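Local coordinates for putative oxidoreductase (Magnetospirillum magnetotacticum, PDB 3C1A), which probably acts as an NAD(P)-dependent oxidoreductase of the GFO/IDH/MocA family, with a Rossmann-fold dinucleotide-binding domain joined to a C-terminal domain built on a mixed beta-sheet, at residues V11-I16 with A72-T77; L37-S42 with P68-V73; G146-V151 with S216-H221. All blocks are in the same frame, centred on the assembly; numbering follows the deposited sequence.

Interaction 1: residues V11-I16 with A72-T77; sequences VRLALI and AVIIAT
A14 and I16 each give an N-H to, and take one from, the strand 72-76, which runs parallel to 11-16 at an axis distance of 4.7 Å and an angle of 23°. A14 N binds A72 O, and A14 O receives I74 N at 2.8 Å; two residues further along I16 N meets I74 O almost perfectly straight (178° at the hydrogen), while I16 O takes A76 N at 2.9 Å. The ladder frays at its beginning, where A72 N reaches R12 O only through a weak bond of 3.4 Å. Weaker CA-H...O contacts from L13, V73 and L15 fill in between these bonds.

The apolar contacts divide between the two faces of the sheet. On the face of L13, L15, A72 and I74, the single methyl of A72 meets L13 CD2 directly, CB to CD2 at 3.5 Å. L15 CD1 lies 3.7 Å from I74 CG2 and also close to I74 O. Helix 25-31 covers this face, with I26 on L15 and I29 on I74. On the other face, I16 CD1 is packed tightly on V73 CG1, 3.5 Å apart, and the methyl of A14 packs against V70. Just past the strand end, the side chains of I16 and T77 lie side by side, pointing the same way, CG2 to CG2 at 3.7 Å. With chi1 60°, T77 CG2 lies beside the backbone N, near I16; OG1 hydrogen-bonds T81 OG1.

Beta-branched I16, V73, I74 and I75 suit extended strands. Strands 11-17 and 72-76 are adjacent in a parallel sheet of order 3-2-1-4-5-6, with helices packed on it, as in the NAD-binding Rossmann fold.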
ATOM      1  N   VAL A  11      16.471  16.184  -1.715  1.00 15.34           N
ATOM      2  CA  VAL A  11      16.844  14.849  -1.296  1.00 14.12           C
ATOM      3  C   VAL A  11      17.034  14.009  -2.564  1.00 15.18           C
ATOM      4  O   VAL A  11      16.179  14.005  -3.452  1.00 15.57           O
ATOM      5  CB  VAL A  11      15.774  14.220  -0.354  1.00 12.78           C
ATOM      6  CG1 VAL A  11      16.064  12.734  -0.108  1.00 14.59           C
ATOM      7  CG2 VAL A  11      15.685  15.005   0.990  1.00 13.12           C
ATOM      8  N   ARG A  12      18.159  13.312  -2.652  1.00 12.44           N
ATOM      9  CA  ARG A  12      18.527  12.642  -3.884  1.00 11.45           C
ATOM     10  C   ARG A  12      18.010  11.213  -3.869  1.00 10.18           C
ATOM     11  O   ARG A  12      18.487  10.388  -3.124  1.00 11.74           O
ATOM     12  CB  ARG A  12      20.030  12.759  -4.068  1.00  9.03           C
ATOM     13  CG  ARG A  12      20.485  14.256  -4.068  1.00 15.06           C
ATOM     14  CD  ARG A  12      21.985  14.381  -4.181  1.00 15.46           C
ATOM     15  NE  ARG A  12      22.672  13.821  -3.020  1.00 13.48           N
ATOM     16  CZ  ARG A  12      22.880  14.483  -1.881  1.00 18.92           C
ATOM     17  NH1 ARG A  12      22.457  15.736  -1.708  1.00 17.10           N
ATOM     18  NH2 ARG A  12      23.506  13.883  -0.883  1.00 20.57           N
ATOM     19  N   LEU A  13      16.988  10.977  -4.675  1.00 12.09           N
ATOM     20  CA  LEU A  13      16.308   9.706  -4.771  1.00 12.85           C
ATOM     21  C   LEU A  13      16.659   8.972  -6.015  1.00 11.57           C
ATOM     22  O   LEU A  13      16.923   9.569  -7.042  1.00 15.64           O
ATOM     23  CB  LEU A  13      14.787   9.889  -4.767  1.00 11.52           C
ATOM     24  CG  LEU A  13      14.136  10.597  -3.601  1.00 15.09           C
ATOM     25  CD1 LEU A  13      12.595  10.675  -3.849  1.00 16.62           C
ATOM     26  CD2 LEU A  13      14.472   9.892  -2.306  1.00 12.76           C
ATOM     27  N   ALA A  14      16.643   7.647  -5.922  1.00 13.06           N
ATOM     28  CA  ALA A  14      16.785   6.815  -7.102  1.00 12.46           C
ATOM     29  C   ALA A  14      15.625   5.818  -7.147  1.00 13.23           C
ATOM     30  O   ALA A  14      15.071   5.451  -6.111  1.00  7.67           O
ATOM     31  CB  ALA A  14      18.129   6.097  -7.100  1.00 12.88           C
ATOM     32  N   LEU A  15      15.253   5.405  -8.357  1.00 12.48           N
ATOM     33  CA  LEU A  15      14.136   4.499  -8.554  1.00 12.55           C
ATOM     34  C   LEU A  15      14.601   3.226  -9.256  1.00 10.12           C
ATOM     35  O   LEU A  15      15.330   3.269 -10.286  1.00 10.72           O
ATOM     36  CB  LEU A  15      13.055   5.208  -9.369  1.00 11.97           C
ATOM     37  CG  LEU A  15      11.831   4.415  -9.841  1.00 17.25           C
ATOM     38  CD1 LEU A  15      11.084   3.854  -8.646  1.00 12.58           C
ATOM     39  CD2 LEU A  15      10.932   5.309 -10.694  1.00 14.71           C
ATOM     40  N   ILE A  16      14.265   2.087  -8.661  1.00 13.26           N
ATOM     41  CA  ILE A  16      14.561   0.836  -9.279  1.00 11.79           C
ATOM     42  C   ILE A  16      13.172   0.314  -9.651  1.00 14.15           C
ATOM     43  O   ILE A  16      12.356   0.025  -8.767  1.00 14.93           O
ATOM     44  CB  ILE A  16      15.340  -0.129  -8.378  1.00 13.67           C
ATOM     45  CG1 ILE A  16      16.703   0.487  -7.999  1.00 17.93           C
ATOM     46  CG2 ILE A  16      15.479  -1.459  -9.095  1.00 12.87           C
ATOM     47  CD1 ILE A  16      17.387  -0.158  -6.827  1.00 10.87           C
ATOM     48  N   ALA A  72      18.445   7.747  -0.947  1.00 11.36           N
ATOM     49  CA  ALA A  72      17.305   6.866  -0.699  1.00 10.91           C
ATOM     50  C   ALA A  72      16.869   6.201  -1.997  1.00 11.89           C
ATOM     51  O   ALA A  72      17.040   6.763  -3.065  1.00 10.63           O
ATOM     52  CB  ALA A  72      16.124   7.677  -0.083  1.00 11.71           C
ATOM     53  N   VAL A  73      16.335   4.983  -1.883  0.50  9.57           N
ATOM     54  CA  VAL A  73      15.935   4.165  -3.037  0.50 10.01           C
ATOM     55  C   VAL A  73      14.436   3.830  -2.963  0.50 11.45           C
ATOM     56  O   VAL A  73      13.962   3.369  -1.920  0.50 10.13           O
ATOM     57  CB  VAL A  73      16.733   2.827  -3.096  0.50 12.66           C
ATOM     58  CG1 VAL A  73      16.388   2.053  -4.359  0.50  7.97           C
ATOM     59  CG2 VAL A  73      18.260   3.079  -3.010  0.50 12.82           C
ATOM     60  N   ILE A  74      13.706   4.069  -4.058  1.00 10.54           N
ATOM     61  CA  ILE A  74      12.356   3.588  -4.206  1.00 11.85           C
ATOM     62  C   ILE A  74      12.391   2.255  -5.007  1.00  7.75           C
ATOM     63  O   ILE A  74      12.900   2.198  -6.151  1.00 10.02           O
ATOM     64  CB  ILE A  74      11.489   4.634  -4.938  1.00 11.54           C
ATOM     65  CG1 ILE A  74      11.552   5.992  -4.210  1.00 13.81           C
ATOM     66  CG2 ILE A  74      10.045   4.149  -5.123  1.00 12.71           C
ATOM     67  CD1 ILE A  74      10.578   7.059  -4.783  1.00 15.96           C
ATOM     68  N   ILE A  75      11.897   1.183  -4.403  1.00 11.61           N
ATOM     69  CA  ILE A  75      11.910  -0.121  -5.018  1.00 10.41           C
ATOM     70  C   ILE A  75      10.468  -0.431  -5.528  1.00 15.70           C
ATOM     71  O   ILE A  75       9.566  -0.767  -4.752  1.00 14.54           O
ATOM     72  CB  ILE A  75      12.490  -1.205  -4.008  1.00 13.47           C
ATOM     73  CG1 ILE A  75      13.943  -0.853  -3.642  1.00 15.21           C
ATOM     74  CG2 ILE A  75      12.443  -2.564  -4.593  1.00 11.55           C
ATOM     75  CD1 ILE A  75      14.452  -1.541  -2.371  1.00 13.05           C
ATOM     76  N   ALA A  76      10.276  -0.286  -6.842  1.00 14.21           N
ATOM     77  CA  ALA A  76       9.009  -0.546  -7.510  1.00 17.23           C
ATOM     78  C   ALA A  76       9.184  -1.677  -8.549  1.00 15.90           C
ATOM     79  O   ALA A  76       8.979  -1.492  -9.734  1.00 18.33           O
ATOM     80  CB  ALA A  76       8.512   0.737  -8.130  1.00 15.44           C
ATOM     81  N   THR A  77       9.613  -2.844  -8.071  1.00 18.65           N
ATOM     82  CA  THR A  77       9.864  -4.025  -8.891  1.00 17.29           C
ATOM     83  C   THR A  77       8.794  -5.108  -8.549  1.00 18.41           C
ATOM     84  O   THR A  77       8.024  -4.935  -7.608  1.00 15.15           O
ATOM     85  CB  THR A  77      11.316  -4.580  -8.646  1.00 19.15           C
ATOM     86  OG1 THR A  77      11.493  -4.940  -7.272  1.00 15.96           O
ATOM     87  CG2 THR A  77      12.405  -3.561  -9.040  1.00 16.77           C
TER

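Interaction 2: residues L37-S42 with P68-V73; sequences LVRLAS and PEVEAV
R39 and E69 meet side-on, the arginine offering NE and one NH2 hydrogen to the two carboxylate oxygens. R39 NE binds E69 OE2 at 2.8 Å on the syn lone pair of that oxygen, and R39 NH2 reaches E69 OE1 at 3.0 Å, also from the syn side but somewhat above the carboxylate plane. The two flat groups are nearly coplanar, 28° apart, although the side chains that carry them cross at about a right angle. The arginine chain is extended from CG to NE. In E69, CG lies between the backbone N and the carbonyl carbon (chi1 87°) and the chain bends at chi2 (-69°), which swings CD toward the arginine edge. Two bonds between flat ions fix the rotation of both groups, as a single bond could not. R39 NH1 has a second acid, E58 on strand 56-58; with two acidic partners the guanidinium would probably hold its positive charge more firmly.

Within the Rossmann-fold sheet, strand 35-42 is separated from strand 72-76 by strand 11-17, and the contact is made across the face of strand 11-17, over A14, by the loop that leads into 72-76. V38 and R39 therefore meet the loop through side chains, with no direct backbone bond between the segments.

Next to the ion pair is an apolar contact. V38 CG2 and V70 CG2 touch at 3.8 Å as their side chains cross obliquely, and R39 CG adds its methylene to the same V70 methyl. Valine suits position 70 because its branch at CB offers one methyl to both partners. V38 and E69 slide past each other in opposite directions, bringing V38 CG2 near OE2. A water donates to V38 O at 2.9 Å; its other leg, to E69 OE2, is unusually short and so doubtful in detail.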
ATOM      1  N   LEU A  37      15.121  13.034  -8.742  1.00 15.99           N
ATOM      2  CA  LEU A  37      15.458  11.688  -9.239  1.00 15.64           C
ATOM      3  C   LEU A  37      16.847  11.765  -9.861  1.00 14.42           C
ATOM      4  O   LEU A  37      17.015  12.296 -10.943  1.00 14.40           O
ATOM      5  CB  LEU A  37      14.410  11.167 -10.251  1.00 14.14           C
ATOM      6  CG  LEU A  37      14.553   9.735 -10.760  1.00 15.36           C
ATOM      7  CD1 LEU A  37      14.285   8.788  -9.617  1.00 15.45           C
ATOM      8  CD2 LEU A  37      13.628   9.469 -11.961  1.00 17.36           C
ATOM      9  N   VAL A  38      17.840  11.238  -9.159  1.00 13.71           N
ATOM     10  CA  VAL A  38      19.226  11.320  -9.592  1.00 11.43           C
ATOM     11  C   VAL A  38      19.761  10.076 -10.340  1.00 12.99           C
ATOM     12  O   VAL A  38      20.739  10.182 -11.090  1.00 13.10           O
ATOM     13  CB  VAL A  38      20.151  11.700  -8.414  1.00 12.83           C
ATOM     14  CG1 VAL A  38      19.661  12.930  -7.721  1.00 10.77           C
ATOM     15  CG2 VAL A  38      20.320  10.531  -7.412  1.00 13.12           C
ATOM     16  N   ARG A  39      19.185   8.894 -10.101  1.00 11.34           N
ATOM     17  CA  ARG A  39      19.434   7.726 -10.952  1.00 11.92           C
ATOM     18  C   ARG A  39      18.132   6.984 -11.163  1.00 11.02           C
ATOM     19  O   ARG A  39      17.226   7.039 -10.320  1.00 10.74           O
ATOM     20  CB  ARG A  39      20.481   6.729 -10.369  1.00 10.56           C
ATOM     21  CG  ARG A  39      21.795   7.332  -9.964  1.00 13.66           C
ATOM     22  CD  ARG A  39      22.982   6.365 -10.081  1.00 12.08           C
ATOM     23  NE  ARG A  39      24.199   7.015  -9.609  1.00  7.79           N
ATOM     24  CZ  ARG A  39      25.453   6.662  -9.895  1.00  6.09           C
ATOM     25  NH1 ARG A  39      25.709   5.596 -10.620  1.00 13.10           N
ATOM     26  NH2 ARG A  39      26.455   7.348  -9.354  1.00 10.55           N
ATOM     27  N   LEU A  40      18.071   6.260 -12.273  1.00 13.37           N
ATOM     28  CA  LEU A  40      16.926   5.408 -12.631  1.00 11.72           C
ATOM     29  C   LEU A  40      17.420   4.125 -13.244  1.00 13.39           C
ATOM     30  O   LEU A  40      18.149   4.166 -14.241  1.00 13.38           O
ATOM     31  CB  LEU A  40      16.057   6.138 -13.664  1.00 13.52           C
ATOM     32  CG  LEU A  40      14.871   5.384 -14.257  1.00 13.46           C
ATOM     33  CD1 LEU A  40      13.846   5.052 -13.149  1.00 10.93           C
ATOM     34  CD2 LEU A  40      14.267   6.212 -15.417  1.00 15.30           C
ATOM     35  N   ALA A  41      17.071   3.004 -12.608  1.00 11.95           N
ATOM     36  CA  ALA A  41      17.239   1.681 -13.167  1.00 13.38           C
ATOM     37  C   ALA A  41      15.873   1.096 -13.547  1.00 14.00           C
ATOM     38  O   ALA A  41      15.115   0.674 -12.689  1.00 13.31           O
ATOM     39  CB  ALA A  41      17.956   0.792 -12.186  1.00 12.51           C
ATOM     40  N   SER A  42      15.530   1.083 -14.832  1.00 17.73           N
ATOM     41  CA  SER A  42      14.200   0.598 -15.247  1.00 23.08           C
ATOM     42  C   SER A  42      14.224  -0.231 -16.523  1.00 27.73           C
ATOM     43  O   SER A  42      14.849   0.166 -17.495  1.00 30.89           O
ATOM     44  CB  SER A  42      13.245   1.754 -15.476  1.00 25.60           C
ATOM     45  OG  SER A  42      11.964   1.250 -15.846  1.00 28.27           O
ATOM     46  N   PRO A  68      27.248   7.038  -4.770  1.00 14.26           N
ATOM     47  CA  PRO A  68      27.550   7.800  -3.541  1.00 15.26           C
ATOM     48  C   PRO A  68      26.581   8.923  -3.222  1.00 14.04           C
ATOM     49  O   PRO A  68      26.363   9.236  -2.057  1.00 17.01           O
ATOM     50  CB  PRO A  68      28.950   8.375  -3.815  1.00 16.04           C
ATOM     51  CG  PRO A  68      29.129   8.342  -5.256  1.00 16.11           C
ATOM     52  CD  PRO A  68      28.248   7.271  -5.822  1.00 13.03           C
ATOM     53  N   GLU A  69      26.007   9.513  -4.261  1.00 12.36           N
ATOM     54  CA  GLU A  69      25.089  10.647  -4.149  1.00 14.22           C
ATOM     55  C   GLU A  69      23.620  10.259  -3.883  1.00 13.35           C
ATOM     56  O   GLU A  69      22.813  11.114  -3.562  1.00 16.64           O
ATOM     57  CB  GLU A  69      25.204  11.526  -5.402  1.00 12.32           C
ATOM     58  CG  GLU A  69      24.336  11.189  -6.668  1.00 14.90           C
ATOM     59  CD  GLU A  69      24.708   9.903  -7.418  1.00 15.38           C
ATOM     60  OE1 GLU A  69      25.779   9.295  -7.147  1.00 11.62           O
ATOM     61  OE2 GLU A  69      23.900   9.491  -8.299  1.00 12.85           O
ATOM     62  N   VAL A  70      23.273   8.997  -4.019  1.00 13.28           N
ATOM     63  CA  VAL A  70      21.885   8.581  -3.796  1.00 13.61           C
ATOM     64  C   VAL A  70      21.661   8.531  -2.304  1.00 13.64           C
ATOM     65  O   VAL A  70      22.394   7.856  -1.597  1.00 16.11           O
ATOM     66  CB  VAL A  70      21.591   7.198  -4.432  1.00 12.40           C
ATOM     67  CG1 VAL A  70      20.268   6.660  -3.951  1.00 12.62           C
ATOM     68  CG2 VAL A  70      21.617   7.296  -5.960  1.00 10.57           C
ATOM     69  N   GLU A  71      20.646   9.233  -1.822  1.00 14.31           N
ATOM     70  CA  GLU A  71      20.319   9.219  -0.389  1.00 14.20           C
ATOM     71  C   GLU A  71      19.313   8.116  -0.002  1.00 13.46           C
ATOM     72  O   GLU A  71      19.324   7.637   1.133  1.00 10.92           O
ATOM     73  CB  GLU A  71      19.786  10.575   0.026  1.00 15.99           C
ATOM     74  CG  GLU A  71      20.859  11.644  -0.038  1.00 16.14           C
ATOM     75  CD  GLU A  71      20.389  12.978   0.448  1.00 21.33           C
ATOM     76  OE1 GLU A  71      20.508  13.246   1.659  1.00 20.30           O
ATOM     77  OE2 GLU A  71      19.945  13.775  -0.397  1.00 14.42           O
ATOM     78  N   ALA A  72      18.445   7.747  -0.947  1.00 11.36           N
ATOM     79  CA  ALA A  72      17.305   6.866  -0.699  1.00 10.91           C
ATOM     80  C   ALA A  72      16.869   6.201  -1.997  1.00 11.89           C
ATOM     81  O   ALA A  72      17.040   6.763  -3.065  1.00 10.63           O
ATOM     82  CB  ALA A  72      16.124   7.677  -0.083  1.00 11.71           C
ATOM     83  N   VAL A  73      16.335   4.983  -1.883  0.50  9.57           N
ATOM     84  CA  VAL A  73      15.935   4.165  -3.037  0.50 10.01           C
ATOM     85  C   VAL A  73      14.436   3.830  -2.963  0.50 11.45           C
ATOM     86  O   VAL A  73      13.962   3.369  -1.920  0.50 10.13           O
ATOM     87  CB  VAL A  73      16.733   2.827  -3.096  0.50 12.66           C
ATOM     88  CG1 VAL A  73      16.388   2.053  -4.359  0.50  7.97           C
ATOM     89  CG2 VAL A  73      18.260   3.079  -3.010  0.50 12.82           C
TER
HETATM   90  O   HOH W   1      23.235  11.101 -10.042  1.00 15.75           O

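Interaction 3: residues G146-V151 with S216-H221; sequences GPILAV and STVEAH
Strands 148-151 and 218-221 run parallel, their axes 5.0 Å apart at an angle of 22°, and V151 carries both backbone bonds: V151 N gives one of 3.2 Å to E219 O, and V151 O takes H221 N at 2.9 Å, with A220 CA adding a CA-H...O contact.

Nearer the start of the strands, V218 points CB toward 146-151. Its CG2 sits 3.4 Å from I148 O, and V218 CG1, anti to the backbone N (chi1 173°), lies 3.9 Å from I148 CG2, the two side chains crossing at about a right angle. An alanine here would remove both methyls and would probably leave a gap beside I148 CG2 and the carbonyls of I148 and L149. L149 and A150 both face F237 of strand 229-238, a classic beta bulge, in the mixed sheet of the GFO/IDH/MocA C-terminal domain. Beside the bulge a water bridges L149 O and T217 O, donating to both.

Further along, V151 CB meets A220 CB at 4.0 Å on the face covered by helix 168-184, where alanine's single methyl touches both V151 and V180 of the helix. Toward strand 204-215, where H221 packs on T210 and T212, H221 ND1 shares a water with V151 O, and its NE2 makes a weak bond to E219 OE1.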
ATOM      1  N   GLY A 146     -18.019   6.007  17.889  1.00 17.24           N
ATOM      2  CA  GLY A 146     -17.955   5.156  19.048  1.00 14.38           C
ATOM      3  C   GLY A 146     -17.271   3.824  18.822  1.00 14.95           C
ATOM      4  O   GLY A 146     -16.723   3.528  17.741  1.00 16.72           O
ATOM      5  N   PRO A 147     -17.320   2.970  19.822  1.00 14.96           N
ATOM      6  CA  PRO A 147     -16.640   1.697  19.661  1.00 14.22           C
ATOM      7  C   PRO A 147     -16.984   0.954  18.340  1.00 11.10           C
ATOM      8  O   PRO A 147     -18.162   0.854  17.937  1.00 11.25           O
ATOM      9  CB  PRO A 147     -17.068   0.935  20.906  1.00 16.07           C
ATOM     10  CG  PRO A 147     -17.308   2.021  21.918  1.00 18.01           C
ATOM     11  CD  PRO A 147     -17.958   3.107  21.140  1.00 17.34           C
ATOM     12  N   ILE A 148     -15.948   0.466  17.671  1.00 12.95           N
ATOM     13  CA  ILE A 148     -16.083  -0.258  16.381  1.00 13.34           C
ATOM     14  C   ILE A 148     -16.740  -1.604  16.585  1.00 13.41           C
ATOM     15  O   ILE A 148     -16.341  -2.381  17.469  1.00 16.98           O
ATOM     16  CB  ILE A 148     -14.708  -0.487  15.705  1.00 13.67           C
ATOM     17  CG1 ILE A 148     -14.053   0.877  15.451  1.00 12.34           C
ATOM     18  CG2 ILE A 148     -14.854  -1.374  14.412  1.00 12.11           C
ATOM     19  CD1 ILE A 148     -12.591   0.850  14.996  1.00 10.66           C
ATOM     20  N   LEU A 149     -17.737  -1.886  15.753  1.00 13.84           N
ATOM     21  CA  LEU A 149     -18.451  -3.188  15.760  1.00 13.35           C
ATOM     22  C   LEU A 149     -18.065  -4.089  14.595  1.00 14.59           C
ATOM     23  O   LEU A 149     -18.080  -5.310  14.705  1.00 13.82           O
ATOM     24  CB  LEU A 149     -19.953  -2.959  15.659  1.00 16.60           C
ATOM     25  CG  LEU A 149     -20.587  -2.032  16.691  1.00 20.89           C
ATOM     26  CD1 LEU A 149     -21.998  -1.600  16.262  1.00 21.07           C
ATOM     27  CD2 LEU A 149     -20.574  -2.759  17.992  1.00 24.16           C
ATOM     28  N   ALA A 150     -17.774  -3.460  13.467  1.00 12.69           N
ATOM     29  CA  ALA A 150     -17.482  -4.145  12.225  1.00 12.13           C
ATOM     30  C   ALA A 150     -16.748  -3.241  11.277  1.00 13.41           C
ATOM     31  O   ALA A 150     -16.878  -2.022  11.346  1.00 16.67           O
ATOM     32  CB  ALA A 150     -18.755  -4.636  11.557  1.00 12.28           C
ATOM     33  N   VAL A 151     -16.021  -3.890  10.366  1.00 15.59           N
ATOM     34  CA  VAL A 151     -15.306  -3.236   9.292  1.00 13.82           C
ATOM     35  C   VAL A 151     -15.530  -4.041   8.017  1.00 11.80           C
ATOM     36  O   VAL A 151     -15.464  -5.279   8.024  1.00 12.66           O
ATOM     37  CB  VAL A 151     -13.820  -3.169   9.606  1.00 11.55           C
ATOM     38  CG1 VAL A 151     -13.070  -2.618   8.453  1.00  7.89           C
ATOM     39  CG2 VAL A 151     -13.560  -2.373  10.880  1.00 11.38           C
ATOM     40  N   SER A 216     -10.948 -10.069  18.418  1.00 17.87           N
ATOM     41  CA  SER A 216     -11.855 -10.481  19.477  1.00 22.30           C
ATOM     42  C   SER A 216     -13.271 -10.564  18.925  1.00 24.65           C
ATOM     43  O   SER A 216     -13.544 -11.460  18.103  1.00 27.34           O
ATOM     44  CB  SER A 216     -11.697  -9.578  20.687  1.00 23.54           C
ATOM     45  OG  SER A 216     -10.391  -9.751  21.209  1.00 33.48           O
ATOM     46  N   THR A 217     -14.152  -9.640  19.317  1.00 24.49           N
ATOM     47  CA  THR A 217     -15.551  -9.701  18.888  1.00 25.61           C
ATOM     48  C   THR A 217     -15.865  -8.899  17.602  1.00 23.82           C
ATOM     49  O   THR A 217     -17.041  -8.783  17.207  1.00 25.26           O
ATOM     50  CB  THR A 217     -16.484  -9.200  20.004  1.00 23.50           C
ATOM     51  OG1 THR A 217     -16.231  -7.807  20.250  1.00 28.69           O
ATOM     52  CG2 THR A 217     -16.269 -10.020  21.285  1.00 29.02           C
ATOM     53  N   VAL A 218     -14.833  -8.368  16.945  1.00 20.60           N
ATOM     54  CA  VAL A 218     -15.033  -7.466  15.814  1.00 18.74           C
ATOM     55  C   VAL A 218     -14.427  -8.164  14.605  1.00 19.34           C
ATOM     56  O   VAL A 218     -13.275  -8.607  14.676  1.00 17.09           O
ATOM     57  CB  VAL A 218     -14.312  -6.111  16.045  1.00 17.93           C
ATOM     58  CG1 VAL A 218     -14.356  -5.221  14.798  1.00 15.89           C
ATOM     59  CG2 VAL A 218     -14.877  -5.391  17.243  1.00 21.19           C
ATOM     60  N   GLU A 219     -15.191  -8.276  13.519  1.00 18.19           N
ATOM     61  CA  GLU A 219     -14.658  -8.848  12.272  1.00 17.42           C
ATOM     62  C   GLU A 219     -14.506  -7.799  11.211  1.00 15.18           C
ATOM     63  O   GLU A 219     -15.317  -6.874  11.127  1.00 12.28           O
ATOM     64  CB  GLU A 219     -15.551  -9.952  11.731  1.00 19.70           C
ATOM     65  CG  GLU A 219     -15.472 -11.207  12.538  1.00 21.12           C
ATOM     66  CD  GLU A 219     -16.122 -12.369  11.865  1.00 27.44           C
ATOM     67  OE1 GLU A 219     -17.022 -12.145  11.029  1.00 31.51           O
ATOM     68  OE2 GLU A 219     -15.716 -13.513  12.168  1.00 36.62           O
ATOM     69  N   ALA A 220     -13.440  -7.956  10.424  1.00 15.87           N
ATOM     70  CA  ALA A 220     -13.171  -7.169   9.219  1.00 12.65           C
ATOM     71  C   ALA A 220     -13.344  -8.132   8.078  1.00  9.65           C
ATOM     72  O   ALA A 220     -12.768  -9.232   8.102  1.00 12.46           O
ATOM     73  CB  ALA A 220     -11.749  -6.599   9.220  1.00 10.80           C
ATOM     74  N   HIS A 221     -14.198  -7.786   7.130  1.00  8.48           N
ATOM     75  CA  HIS A 221     -14.422  -8.575   5.904  1.00 11.66           C
ATOM     76  C   HIS A 221     -13.921  -7.768   4.703  1.00 10.90           C
ATOM     77  O   HIS A 221     -14.383  -6.646   4.408  1.00 12.74           O
ATOM     78  CB  HIS A 221     -15.891  -8.938   5.679  1.00 13.28           C
ATOM     79  CG  HIS A 221     -16.515  -9.712   6.805  1.00 13.47           C
ATOM     80  ND1 HIS A 221     -17.565  -9.223   7.546  1.00 29.90           N
ATOM     81  CD2 HIS A 221     -16.242 -10.937   7.313  1.00 29.70           C
ATOM     82  CE1 HIS A 221     -17.909 -10.104   8.466  1.00 30.32           C
ATOM     83  NE2 HIS A 221     -17.126 -11.158   8.344  1.00 22.30           N
TER
HETATM   84  O   HOH W   2     -18.769  -6.884  16.931  1.00 28.42           O
HETATM   85  O   HOH W   3     -17.946  -6.694   8.323  1.00 20.68           O

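Interactions 1 and 2 are neighbours, their centres 6 Å apart, and both belong to the Rossmann-fold domain: they share A72 and V73 on strand 72-76, and strands 35-42, 11-17 and 72-76 lie consecutively in one parallel sheet. R12 NE to E69 O and V38 N to L13 O, both probable hydrogen bonds, tie the two contacts together. Interaction 3 comes later in the chain, after both have closed, in the mixed sheet of the C-terminal domain. Its centre lies about 37 Å from that of interaction 1 and 43 Å from that of interaction 2, across the chain's centre. The contacts thus sample both domains of a putative oxidoreductase, the probable dinucleotide-binding domain and the C-terminal one.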